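Local structure of 3-HSA hydroxylase, oxygenase (Rhodococcus sp., 2RFQ) at residues L96-Q101 with P219-N224; G132-G137 with V197-V202; T239-P244 with R366-N371. The protein hydroxylates the phenolic ring of the cholesterol breakdown product 3-HSA at the ortho position, using reduced FMN and molecular oxygen, as the oxygenase component of a two-component monooxygenase. One frame throughout, in Å; residues are numbered along the deposited sequence.

In the fold
The three contacts step from the surface of the beta domain to the helical core. Interaction 2, a strand pairing within the mixed sheet, is rich in backbone hydrogen bonds and has valines on one face and polar groups around a bulge. Interaction 1 joins two loops at the edge of that domain through two hydrogen bonds, a stacked glutamine-arginine pair and a water; along the chain it encloses interaction 2, and their nearest atoms are about 7 Å apart. Interaction 3 is buried, its centre about 6 Å from the centre of the chain; it packs a helix against a loop by apolar and CH-pi contact and includes H368 and A369, which probably bind FMN, as in related enzymes.

Interaction 1 (L96-Q101 with P219-N224); sequences LALFSQ and PGLERN
N224 ND2 donates to A97 O at 2.9 Å, reaching the carbonyl in its plane on a lone pair, and also bonds Q104 OE1. The bond is nearly straight (167°) and A97 O lies almost in the N224 amide plane, while N224 OD1 takes a bond from Q57, so both ends of the carboxamide are held. One residue along, G220 N donates to L98 O at 2.9 Å, from well above that carbonyl plane. The close fit depends on G220 having no side chain: its CA lies 3.2 Å from A97 O in a CA-H...O contact, and a CB would collide with A97 O and F99 O. P219 packs its ring against the backbone of S100, CG 3.6 Å from S100 N. The leucines L98 and L221 lie side by side, CD2 to CD2 3.6 Å. At the solvent edge the Q101 amide stacks on the R223 guanidinium, planes 17° apart, with NE2 3.8 Å above its centre. Q57 holds NE2, and OE1 takes a bond at 2.8 Å from water 1, which also donates to G220 O. An alanine at Q101 would probably leave one guanidinium face of R223 without its amide cover and water 1 without this acceptor. The contact ties the loop between helices 80-96 and 101-108, in the acyl-CoA dehydrogenase N-terminal family region, to the loop preceding helix 233-266; S100, the N-cap of helix 101-108, caps A103 N through OG, which also bonds H205 O, and L98, F99 and P219 rest on L208 of strand 207-209.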
ATOM      1  N   LEU A  96     -27.830 -28.261  -6.065  1.00  9.87           N
ATOM      2  CA  LEU A  96     -28.687 -29.441  -6.148  1.00 10.63           C
ATOM      3  C   LEU A  96     -29.570 -29.449  -7.399  1.00 10.12           C
ATOM      4  O   LEU A  96     -29.929 -30.510  -7.895  1.00 10.32           O
ATOM      5  CB  LEU A  96     -29.544 -29.593  -4.889  1.00 11.46           C
ATOM      6  CG  LEU A  96     -30.288 -30.928  -4.762  1.00 11.93           C
ATOM      7  CD1 LEU A  96     -29.340 -32.116  -4.725  1.00 12.28           C
ATOM      8  CD2 LEU A  96     -31.223 -30.946  -3.535  1.00 12.78           C
ATOM      9  N   ALA A  97     -29.929 -28.268  -7.900  1.00  9.51           N
ATOM     10  CA  ALA A  97     -30.716 -28.142  -9.134  1.00 10.23           C
ATOM     11  C   ALA A  97     -30.036 -28.804 -10.329  1.00 10.37           C
ATOM     12  O   ALA A  97     -30.693 -29.089 -11.325  1.00 10.31           O
ATOM     13  CB  ALA A  97     -30.955 -26.674  -9.441  1.00 10.44           C
ATOM     14  N   LEU A  98     -28.714 -29.000 -10.225  1.00 10.16           N
ATOM     15  CA  LEU A  98     -27.921 -29.575 -11.302  1.00 10.65           C
ATOM     16  C   LEU A  98     -27.836 -31.096 -11.199  1.00 10.34           C
ATOM     17  O   LEU A  98     -27.542 -31.764 -12.195  1.00  9.78           O
ATOM     18  CB  LEU A  98     -26.511 -28.962 -11.352  1.00 11.17           C
ATOM     19  CG  LEU A  98     -26.401 -27.430 -11.436  1.00 14.28           C
ATOM     20  CD1 LEU A  98     -24.945 -26.982 -11.283  1.00 13.38           C
ATOM     21  CD2 LEU A  98     -26.949 -26.957 -12.752  1.00 14.83           C
ATOM     22  N   PHE A  99     -28.108 -31.642 -10.010  1.00  9.29           N
ATOM     23  CA  PHE A  99     -28.122 -33.091  -9.831  1.00  8.71           C
ATOM     24  C   PHE A  99     -29.334 -33.676 -10.564  1.00  9.70           C
ATOM     25  O   PHE A  99     -30.250 -32.950 -10.982  1.00 10.45           O
ATOM     26  CB  PHE A  99     -28.207 -33.495  -8.349  1.00  8.65           C
ATOM     27  CG  PHE A  99     -26.892 -33.421  -7.594  1.00  9.00           C
ATOM     28  CD1 PHE A  99     -26.274 -34.585  -7.114  1.00 10.95           C
ATOM     29  CD2 PHE A  99     -26.314 -32.180  -7.298  1.00  9.42           C
ATOM     30  CE1 PHE A  99     -25.073 -34.505  -6.354  1.00 11.38           C
ATOM     31  CE2 PHE A  99     -25.117 -32.099  -6.554  1.00  9.03           C
ATOM     32  CZ  PHE A  99     -24.507 -33.256  -6.072  1.00 10.44           C
ATOM     33  N   SER A 100     -29.341 -34.998 -10.688  1.00  9.19           N
ATOM     34  CA  SER A 100     -30.465 -35.698 -11.309  1.00 10.03           C
ATOM     35  C   SER A 100     -31.781 -35.321 -10.627  1.00 10.29           C
ATOM     36  O   SER A 100     -31.816 -35.007  -9.411  1.00 10.09           O
ATOM     37  CB  SER A 100     -30.248 -37.213 -11.208  1.00 10.64           C
ATOM     38  OG  SER A 100     -30.369 -37.629  -9.851  1.00 10.32           O
ATOM     39  N   GLN A 101     -32.868 -35.394 -11.399  1.00  9.54           N
ATOM     40  CA  GLN A 101     -34.194 -35.178 -10.858  1.00 10.18           C
ATOM     41  C   GLN A 101     -34.439 -36.098  -9.660  1.00 10.19           C
ATOM     42  O   GLN A 101     -35.065 -35.696  -8.668  1.00 10.87           O
ATOM     43  CB  GLN A 101     -35.249 -35.434 -11.945  1.00 10.34           C
ATOM     44  CG  GLN A 101     -36.677 -35.322 -11.454  1.00 10.90           C
ATOM     45  CD  GLN A 101     -37.109 -33.892 -11.179  1.00 11.64           C
ATOM     46  OE1 GLN A 101     -36.597 -32.943 -11.779  1.00 12.50           O
ATOM     47  NE2 GLN A 101     -38.070 -33.733 -10.259  1.00 10.60           N
ATOM     48  N   PRO A 219     -27.421 -33.372 -15.320  1.00 12.29           N
ATOM     49  CA  PRO A 219     -28.747 -33.926 -15.624  1.00 12.04           C
ATOM     50  C   PRO A 219     -29.928 -33.077 -15.150  1.00 12.32           C
ATOM     51  O   PRO A 219     -31.019 -33.185 -15.722  1.00 11.88           O
ATOM     52  CB  PRO A 219     -28.745 -35.293 -14.903  1.00 12.63           C
ATOM     53  CG  PRO A 219     -27.715 -35.174 -13.852  1.00 13.14           C
ATOM     54  CD  PRO A 219     -26.663 -34.244 -14.406  1.00 11.96           C
ATOM     55  N   GLY A 220     -29.713 -32.251 -14.120  1.00 11.14           N
ATOM     56  CA  GLY A 220     -30.790 -31.394 -13.568  1.00 11.58           C
ATOM     57  C   GLY A 220     -31.237 -30.299 -14.517  1.00 11.02           C
ATOM     58  O   GLY A 220     -32.333 -29.742 -14.360  1.00 11.18           O
ATOM     59  N   LEU A 221     -30.387 -29.973 -15.490  1.00 11.25           N
ATOM     60  CA  LEU A 221     -30.687 -28.915 -16.462  1.00 12.24           C
ATOM     61  C   LEU A 221     -31.842 -29.286 -17.381  1.00 12.97           C
ATOM     62  O   LEU A 221     -32.432 -28.415 -18.020  1.00 13.37           O
ATOM     63  CB  LEU A 221     -29.460 -28.591 -17.318  1.00 13.06           C
ATOM     64  CG  LEU A 221     -28.254 -27.989 -16.595  1.00 13.77           C
ATOM     65  CD1 LEU A 221     -27.154 -27.791 -17.611  1.00 17.13           C
ATOM     66  CD2 LEU A 221     -28.615 -26.678 -15.902  1.00 13.20           C
ATOM     67  N   GLU A 222     -32.162 -30.575 -17.459  1.00 13.32           N
ATOM     68  CA  GLU A 222     -33.217 -31.018 -18.381  1.00 14.90           C
ATOM     69  C   GLU A 222     -34.562 -30.427 -17.955  1.00 14.33           C
ATOM     70  O   GLU A 222     -35.304 -29.876 -18.775  1.00 14.53           O
ATOM     71  CB  GLU A 222     -33.286 -32.548 -18.436  1.00 14.53           C
ATOM     72  CG  GLU A 222     -34.345 -33.056 -19.402  1.00 17.76           C
ATOM     73  CD  GLU A 222     -34.510 -34.585 -19.391  1.00 18.68           C
ATOM     74  OE1 GLU A 222     -33.887 -35.274 -18.543  1.00 21.76           O
ATOM     75  OE2 GLU A 222     -35.297 -35.090 -20.223  1.00 24.01           O
ATOM     76  N   ARG A 223     -34.848 -30.514 -16.660  1.00 13.56           N
ATOM     77  CA  ARG A 223     -36.086 -29.964 -16.111  1.00 14.15           C
ATOM     78  C   ARG A 223     -35.897 -28.575 -15.500  1.00 12.65           C
ATOM     79  O   ARG A 223     -36.817 -27.769 -15.509  1.00 13.06           O
ATOM     80  CB  ARG A 223     -36.709 -30.947 -15.107  1.00 14.18           C
ATOM     81  CG  ARG A 223     -37.166 -32.250 -15.764  1.00 17.20           C
ATOM     82  CD  ARG A 223     -38.070 -33.094 -14.871  1.00 18.29           C
ATOM     83  NE  ARG A 223     -38.967 -32.258 -14.068  1.00 26.55           N
ATOM     84  CZ  ARG A 223     -40.036 -32.701 -13.414  1.00 28.77           C
ATOM     85  NH1 ARG A 223     -40.365 -33.990 -13.467  1.00 30.82           N
ATOM     86  NH2 ARG A 223     -40.783 -31.847 -12.719  1.00 30.14           N
ATOM     87  N   ASN A 224     -34.706 -28.295 -14.959  1.00 11.07           N
ATOM     88  CA  ASN A 224     -34.452 -26.983 -14.371  1.00  9.98           C
ATOM     89  C   ASN A 224     -33.792 -26.081 -15.416  1.00  9.99           C
ATOM     90  O   ASN A 224     -32.565 -25.982 -15.497  1.00  9.10           O
ATOM     91  CB  ASN A 224     -33.613 -27.108 -13.093  1.00 10.48           C
ATOM     92  CG  ASN A 224     -34.335 -27.884 -11.998  1.00  9.66           C
ATOM     93  OD1 ASN A 224     -35.547 -27.755 -11.832  1.00 10.73           O
ATOM     94  ND2 ASN A 224     -33.588 -28.685 -11.235  1.00  9.75           N
TER
HETATM   95  O   HOH W   1     -34.249 -31.571 -12.540  1.00 14.17           O

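Interaction 2 (G132-G137 with V197-V202); sequences GYTVNG and VEDVFV
V135 and V200 form an antiparallel hydrogen-bonded pair in the mixed beta sheet of this acyl-CoA dehydrogenase-like fold, and the side chain of V135 runs from there into a row of valines. Its CB sits 3.9 Å from V200 O, the carbonyl that accepts the bond from V135 N. CG1, anti to the backbone N (chi1 -179°), reaches V197 CG1 at 4.0 Å, and CG2 meets V202 CG2 at 3.6 Å; the two methyls thus touch one valine before and one after the corner at D199. Y133 with V202 and G137 with V197 are the flanking hydrogen-bonded pairs, and T134 with F201 is a non-hydrogen-bonded one. Between V135 and G137 the register slips by one residue: D199 and V200 both face V135 in a G1 beta bulge, D199 taking left-handed backbone angles (phi 55°). N136 serves the extra residue. Its OD1 receives D199 N at 2.8 Å, with the donor well above the carboxamide plane, and its ND2 donates to water 2 at 2.8 Å. T134 CG2 comes to 3.2 Å from D199 OD1. G132 closes the far end, where a CB would collide with V202 O, and the F201 ring lies obliquely near G132 N. The chemistry is thus divided: backbone hydrogen bonds hold the strands together, and the valine methyls pack that face against F169 and I171 of strand 162-172, whereas at the exposed bulge, besides V200 N bonding V135 O, the N136 amide bonds D199 N and reaches D199 OD1 through water 2.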
ATOM      1  N   GLY A 132     -23.001 -47.435  -7.812  1.00 10.46           N
ATOM      2  CA  GLY A 132     -22.537 -46.141  -7.290  1.00 10.16           C
ATOM      3  C   GLY A 132     -21.118 -46.196  -6.763  1.00 10.74           C
ATOM      4  O   GLY A 132     -20.190 -46.570  -7.497  1.00 10.58           O
ATOM      5  N   TYR A 133     -20.959 -45.774  -5.503  1.00 10.78           N
ATOM      6  CA  TYR A 133     -19.640 -45.544  -4.892  1.00 11.22           C
ATOM      7  C   TYR A 133     -19.630 -45.876  -3.419  1.00 11.15           C
ATOM      8  O   TYR A 133     -20.644 -45.710  -2.718  1.00 11.50           O
ATOM      9  CB  TYR A 133     -19.202 -44.068  -5.055  1.00 11.88           C
ATOM     10  CG  TYR A 133     -19.354 -43.562  -6.462  1.00 12.95           C
ATOM     11  CD1 TYR A 133     -18.275 -43.578  -7.351  1.00 13.04           C
ATOM     12  CD2 TYR A 133     -20.600 -43.116  -6.929  1.00 12.44           C
ATOM     13  CE1 TYR A 133     -18.427 -43.147  -8.663  1.00 15.51           C
ATOM     14  CE2 TYR A 133     -20.757 -42.691  -8.220  1.00 12.45           C
ATOM     15  CZ  TYR A 133     -19.681 -42.701  -9.078  1.00 13.60           C
ATOM     16  OH  TYR A 133     -19.847 -42.272 -10.364  1.00 17.97           O
ATOM     17  N   THR A 134     -18.481 -46.352  -2.945  1.00 10.96           N
ATOM     18  CA  THR A 134     -18.227 -46.441  -1.509  1.00 11.08           C
ATOM     19  C   THR A 134     -17.377 -45.234  -1.146  1.00 11.71           C
ATOM     20  O   THR A 134     -16.282 -45.034  -1.679  1.00 11.59           O
ATOM     21  CB  THR A 134     -17.488 -47.743  -1.110  1.00 11.97           C
ATOM     22  OG1 THR A 134     -18.236 -48.876  -1.564  1.00 13.24           O
ATOM     23  CG2 THR A 134     -17.338 -47.837   0.406  1.00 12.17           C
ATOM     24  N   VAL A 135     -17.905 -44.430  -0.238  1.00 10.81           N
ATOM     25  CA  VAL A 135     -17.283 -43.169   0.090  1.00 10.62           C
ATOM     26  C   VAL A 135     -16.717 -43.220   1.500  1.00 10.82           C
ATOM     27  O   VAL A 135     -17.335 -43.773   2.416  1.00 10.74           O
ATOM     28  CB  VAL A 135     -18.275 -41.990  -0.076  1.00  9.90           C
ATOM     29  CG1 VAL A 135     -17.594 -40.657   0.248  1.00 10.90           C
ATOM     30  CG2 VAL A 135     -18.823 -41.963  -1.513  1.00 11.09           C
ATOM     31  N   ASN A 136     -15.517 -42.658   1.640  1.00 11.53           N
ATOM     32  CA  ASN A 136     -14.819 -42.517   2.920  1.00 11.59           C
ATOM     33  C   ASN A 136     -14.213 -41.135   2.984  1.00 12.06           C
ATOM     34  O   ASN A 136     -13.594 -40.663   2.018  1.00 12.15           O
ATOM     35  CB  ASN A 136     -13.720 -43.577   3.086  1.00 11.90           C
ATOM     36  CG  ASN A 136     -14.280 -44.935   3.454  1.00 11.60           C
ATOM     37  OD1 ASN A 136     -14.639 -45.183   4.609  1.00 12.65           O
ATOM     38  ND2 ASN A 136     -14.358 -45.826   2.473  1.00 10.26           N
ATOM     39  N   GLY A 137     -14.410 -40.460   4.109  1.00 12.60           N
ATOM     40  CA  GLY A 137     -13.775 -39.162   4.272  1.00 12.33           C
ATOM     41  C   GLY A 137     -14.030 -38.512   5.609  1.00 12.75           C
ATOM     42  O   GLY A 137     -14.827 -38.996   6.402  1.00 12.93           O
ATOM     43  N   VAL A 197     -17.494 -39.637   7.203  1.00 11.16           N
ATOM     44  CA  VAL A 197     -18.204 -40.607   6.359  1.00 11.66           C
ATOM     45  C   VAL A 197     -17.377 -41.896   6.357  1.00 12.13           C
ATOM     46  O   VAL A 197     -16.199 -41.868   6.016  1.00 11.56           O
ATOM     47  CB  VAL A 197     -18.381 -40.046   4.910  1.00 11.39           C
ATOM     48  CG1 VAL A 197     -19.080 -41.061   3.992  1.00 12.02           C
ATOM     49  CG2 VAL A 197     -19.161 -38.726   4.928  1.00 12.32           C
ATOM     50  N   GLU A 198     -17.994 -43.007   6.761  1.00 12.64           N
ATOM     51  CA  GLU A 198     -17.280 -44.277   6.912  1.00 13.78           C
ATOM     52  C   GLU A 198     -17.959 -45.397   6.135  1.00 12.83           C
ATOM     53  O   GLU A 198     -19.032 -45.865   6.520  1.00 12.63           O
ATOM     54  CB  GLU A 198     -17.148 -44.655   8.390  1.00 14.13           C
ATOM     55  CG  GLU A 198     -16.452 -43.576   9.213  1.00 15.38           C
ATOM     56  CD  GLU A 198     -16.282 -43.930  10.676  1.00 17.22           C
ATOM     57  OE1 GLU A 198     -15.459 -43.263  11.337  1.00 23.70           O
ATOM     58  OE2 GLU A 198     -16.938 -44.882  11.157  1.00 22.38           O
ATOM     59  N   ASP A 199     -17.333 -45.806   5.034  1.00 12.82           N
ATOM     60  CA  ASP A 199     -17.790 -46.977   4.280  1.00 13.60           C
ATOM     61  C   ASP A 199     -19.260 -46.854   3.871  1.00 12.92           C
ATOM     62  O   ASP A 199     -20.073 -47.765   4.094  1.00 13.43           O
ATOM     63  CB  ASP A 199     -17.551 -48.244   5.124  1.00 13.87           C
ATOM     64  CG  ASP A 199     -17.817 -49.530   4.362  1.00 18.14           C
ATOM     65  OD1 ASP A 199     -17.530 -49.582   3.140  1.00 20.83           O
ATOM     66  OD2 ASP A 199     -18.312 -50.498   4.996  1.00 21.15           O
ATOM     67  N   VAL A 200     -19.599 -45.708   3.287  1.00 12.52           N
ATOM     68  CA  VAL A 200     -20.983 -45.398   2.939  1.00 12.21           C
ATOM     69  C   VAL A 200     -21.251 -45.574   1.453  1.00 11.98           C
ATOM     70  O   VAL A 200     -20.491 -45.090   0.620  1.00 12.32           O
ATOM     71  CB  VAL A 200     -21.317 -43.936   3.369  1.00 12.31           C
ATOM     72  CG1 VAL A 200     -22.612 -43.448   2.725  1.00 12.15           C
ATOM     73  CG2 VAL A 200     -21.361 -43.814   4.902  1.00 12.70           C
ATOM     74  N   PHE A 201     -22.340 -46.272   1.133  1.00 11.78           N
ATOM     75  CA  PHE A 201     -22.755 -46.442  -0.238  1.00 11.64           C
ATOM     76  C   PHE A 201     -23.480 -45.182  -0.685  1.00 11.70           C
ATOM     77  O   PHE A 201     -24.426 -44.747  -0.026  1.00 11.65           O
ATOM     78  CB  PHE A 201     -23.677 -47.645  -0.399  1.00 11.86           C
ATOM     79  CG  PHE A 201     -24.229 -47.766  -1.771  1.00 10.98           C
ATOM     80  CD1 PHE A 201     -23.406 -48.162  -2.815  1.00 11.81           C
ATOM     81  CD2 PHE A 201     -25.560 -47.444  -2.040  1.00 10.55           C
ATOM     82  CE1 PHE A 201     -23.894 -48.251  -4.100  1.00 11.75           C
ATOM     83  CE2 PHE A 201     -26.063 -47.533  -3.341  1.00 10.96           C
ATOM     84  CZ  PHE A 201     -25.231 -47.920  -4.371  1.00 11.15           C
ATOM     85  N   VAL A 202     -23.036 -44.626  -1.809  1.00 10.72           N
ATOM     86  CA  VAL A 202     -23.691 -43.476  -2.435  1.00 10.34           C
ATOM     87  C   VAL A 202     -24.097 -43.887  -3.853  1.00  9.92           C
ATOM     88  O   VAL A 202     -23.237 -44.243  -4.670  1.00  9.82           O
ATOM     89  CB  VAL A 202     -22.757 -42.254  -2.462  1.00 10.65           C
ATOM     90  CG1 VAL A 202     -23.461 -41.063  -3.161  1.00  9.41           C
ATOM     91  CG2 VAL A 202     -22.345 -41.860  -1.015  1.00 10.27           C
TER
HETATM   92  O   HOH W   2     -15.063 -48.477   3.207  1.00 28.29           O

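Interaction 3 (T239-P244 with R366-N371); sequences TTISAP and RVHAAN
I241 lays its branched side chain over one face of the H368 imidazole. CG1 stands 3.7 Å from the ring centroid and only 9° off the normal, a CH-pi contact, and the two side chains cross at about a right angle. CD1 carries on over the ring to lie 3.6 Å from H368 NE2, while CG2 turns back toward the root of the histidine, 3.7 Å from H368 CB, and packs against the carboxamide of N371. A370 CB adds a looser apolar touch, 4.3 Å from I241 CG1. The isoleucine thereby fills the angle between the ring and the short 3-10 turn 369-371.

The next shell fixes the ring. H368 CG is anti to the backbone N (chi1 -165°), which carries CG toward I241, and ND1 accepts A370 N at 2.9 Å along a fairly straight path (163°), with the donor close to the ring plane. That bond resists rotation of the ring, so the face it offers I241 is held. The turn is tied again by N371 N to H368 O, 2.9 Å. Beyond it, A370 O is gripped by Q326 and R323, and S242 OG bonds T330 and Q326, so helix 316-344 braces both partners.

H368 and A369 probably belong to the FMN site, as in related enzymes, and so does W84, through which helix 80-96 touches I241; this places the packing beside the probable flavin site. The contact sits in the buried helical core, joining helix 233-266, kinked at P244, to the loop between helices 354-365 and 373-384, from which R366 reaches out to a salt bridge with E342 of the second subunit.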
ATOM      1  N   THR A 239     -18.072 -16.333  -5.694  1.00  6.08           N
ATOM      2  CA  THR A 239     -18.844 -15.118  -5.339  1.00  5.83           C
ATOM      3  C   THR A 239     -19.643 -15.355  -4.031  1.00  5.87           C
ATOM      4  O   THR A 239     -19.790 -14.437  -3.211  1.00  6.94           O
ATOM      5  CB  THR A 239     -19.758 -14.685  -6.499  1.00  6.44           C
ATOM      6  OG1 THR A 239     -18.932 -14.381  -7.635  1.00  6.23           O
ATOM      7  CG2 THR A 239     -20.589 -13.417  -6.132  1.00  6.04           C
ATOM      8  N   THR A 240     -20.104 -16.594  -3.826  1.00  6.05           N
ATOM      9  CA  THR A 240     -20.779 -16.953  -2.549  1.00  6.58           C
ATOM     10  C   THR A 240     -19.859 -16.812  -1.319  1.00  6.79           C
ATOM     11  O   THR A 240     -20.322 -16.583  -0.203  1.00  7.12           O
ATOM     12  CB  THR A 240     -21.512 -18.308  -2.624  1.00  7.43           C
ATOM     13  OG1 THR A 240     -22.929 -18.076  -2.429  1.00  8.86           O
ATOM     14  CG2 THR A 240     -21.060 -19.260  -1.540  1.00  7.69           C
ATOM     15  N   ILE A 241     -18.551 -16.899  -1.557  1.00  6.71           N
ATOM     16  CA  ILE A 241     -17.535 -16.720  -0.545  1.00  7.44           C
ATOM     17  C   ILE A 241     -17.154 -15.247  -0.364  1.00  7.61           C
ATOM     18  O   ILE A 241     -16.904 -14.802   0.765  1.00 10.47           O
ATOM     19  CB  ILE A 241     -16.283 -17.601  -0.917  1.00  8.23           C
ATOM     20  CG1 ILE A 241     -16.681 -19.077  -0.958  1.00 10.00           C
ATOM     21  CG2 ILE A 241     -15.046 -17.249  -0.051  1.00  8.95           C
ATOM     22  CD1 ILE A 241     -17.403 -19.585   0.330  1.00  9.55           C
ATOM     23  N   SER A 242     -17.104 -14.485  -1.446  1.00  7.03           N
ATOM     24  CA  SER A 242     -16.752 -13.064  -1.313  1.00  6.46           C
ATOM     25  C   SER A 242     -17.930 -12.207  -0.845  1.00  6.84           C
ATOM     26  O   SER A 242     -17.742 -11.258  -0.082  1.00  6.52           O
ATOM     27  CB  SER A 242     -16.199 -12.485  -2.637  1.00  7.11           C
ATOM     28  OG  SER A 242     -14.982 -13.133  -2.980  1.00  9.23           O
ATOM     29  N   ALA A 243     -19.136 -12.510  -1.333  1.00  6.41           N
ATOM     30  CA  ALA A 243     -20.306 -11.655  -1.008  1.00  6.56           C
ATOM     31  C   ALA A 243     -20.511 -11.428   0.498  1.00  6.46           C
ATOM     32  O   ALA A 243     -20.736 -10.283   0.914  1.00  6.16           O
ATOM     33  CB  ALA A 243     -21.582 -12.197  -1.678  1.00  6.52           C
ATOM     34  N   PRO A 244     -20.425 -12.487   1.331  1.00  6.29           N
ATOM     35  CA  PRO A 244     -20.597 -12.243   2.779  1.00  5.98           C
ATOM     36  C   PRO A 244     -19.466 -11.393   3.364  1.00  6.43           C
ATOM     37  O   PRO A 244     -19.704 -10.605   4.249  1.00  6.71           O
ATOM     38  CB  PRO A 244     -20.658 -13.652   3.395  1.00  6.48           C
ATOM     39  CG  PRO A 244     -20.056 -14.575   2.364  1.00  7.11           C
ATOM     40  CD  PRO A 244     -20.217 -13.920   1.020  1.00  6.52           C
ATOM     41  N   ARG A 366     -11.300 -14.923   4.785  1.00  6.56           N
ATOM     42  CA  ARG A 366     -10.214 -14.728   3.827  1.00  6.95           C
ATOM     43  C   ARG A 366      -9.470 -16.026   3.500  1.00  6.70           C
ATOM     44  O   ARG A 366      -8.910 -16.153   2.411  1.00  6.86           O
ATOM     45  CB  ARG A 366      -9.251 -13.677   4.382  1.00  6.26           C
ATOM     46  CG  ARG A 366      -7.921 -13.539   3.599  1.00  6.93           C
ATOM     47  CD  ARG A 366      -8.108 -13.022   2.160  1.00  8.69           C
ATOM     48  NE  ARG A 366      -6.781 -12.866   1.577  1.00  9.14           N
ATOM     49  CZ  ARG A 366      -6.049 -13.859   1.089  1.00  8.16           C
ATOM     50  NH1 ARG A 366      -4.813 -13.587   0.650  1.00 10.05           N
ATOM     51  NH2 ARG A 366      -6.518 -15.111   1.042  1.00  7.92           N
ATOM     52  N   VAL A 367      -9.467 -16.994   4.433  1.00  5.49           N
ATOM     53  CA  VAL A 367      -8.638 -18.208   4.262  1.00  6.34           C
ATOM     54  C   VAL A 367      -9.200 -19.204   3.249  1.00  5.99           C
ATOM     55  O   VAL A 367      -8.508 -20.150   2.838  1.00  7.32           O
ATOM     56  CB  VAL A 367      -8.343 -18.929   5.589  1.00  6.35           C
ATOM     57  CG1 VAL A 367      -7.836 -17.925   6.656  1.00  6.33           C
ATOM     58  CG2 VAL A 367      -9.569 -19.732   6.043  1.00  7.29           C
ATOM     59  N   HIS A 368     -10.469 -19.042   2.890  1.00  5.84           N
ATOM     60  CA  HIS A 368     -11.104 -19.954   1.928  1.00  6.07           C
ATOM     61  C   HIS A 368     -10.285 -20.046   0.627  1.00  5.31           C
ATOM     62  O   HIS A 368      -9.780 -19.036   0.133  1.00  6.12           O
ATOM     63  CB  HIS A 368     -12.542 -19.471   1.637  1.00  6.15           C
ATOM     64  CG  HIS A 368     -13.390 -20.503   0.972  1.00  7.69           C
ATOM     65  ND1 HIS A 368     -13.265 -20.822  -0.363  1.00  9.06           N
ATOM     66  CD2 HIS A 368     -14.366 -21.306   1.468  1.00  7.86           C
ATOM     67  CE1 HIS A 368     -14.128 -21.783  -0.663  1.00  8.70           C
ATOM     68  NE2 HIS A 368     -14.810 -22.091   0.428  1.00  9.18           N
ATOM     69  N   ALA A 369     -10.171 -21.262   0.078  1.00  6.41           N
ATOM     70  CA  ALA A 369      -9.415 -21.464  -1.163  1.00  6.88           C
ATOM     71  C   ALA A 369      -9.850 -20.511  -2.255  1.00  6.87           C
ATOM     72  O   ALA A 369      -9.015 -20.073  -3.063  1.00  6.51           O
ATOM     73  CB  ALA A 369      -9.563 -22.890  -1.664  1.00  7.66           C
ATOM     74  N   ALA A 370     -11.159 -20.225  -2.306  1.00  6.93           N
ATOM     75  CA  ALA A 370     -11.709 -19.387  -3.379  1.00  6.79           C
ATOM     76  C   ALA A 370     -11.339 -17.896  -3.236  1.00  7.21           C
ATOM     77  O   ALA A 370     -11.581 -17.099  -4.160  1.00  7.34           O
ATOM     78  CB  ALA A 370     -13.241 -19.570  -3.474  1.00  7.44           C
ATOM     79  N   ASN A 371     -10.766 -17.520  -2.083  1.00  7.27           N
ATOM     80  CA  ASN A 371     -10.273 -16.157  -1.878  1.00  7.42           C
ATOM     81  C   ASN A 371      -8.783 -15.976  -2.160  1.00  7.86           C
ATOM     82  O   ASN A 371      -8.293 -14.837  -2.144  1.00  8.98           O
ATOM     83  CB  ASN A 371     -10.539 -15.669  -0.447  1.00  7.26           C
ATOM     84  CG  ASN A 371     -11.981 -15.290  -0.199  1.00  8.34           C
ATOM     85  OD1 ASN A 371     -12.510 -15.485   0.929  1.00 12.70           O
ATOM     86  ND2 ASN A 371     -12.618 -14.741  -1.190  1.00  4.64           N
TER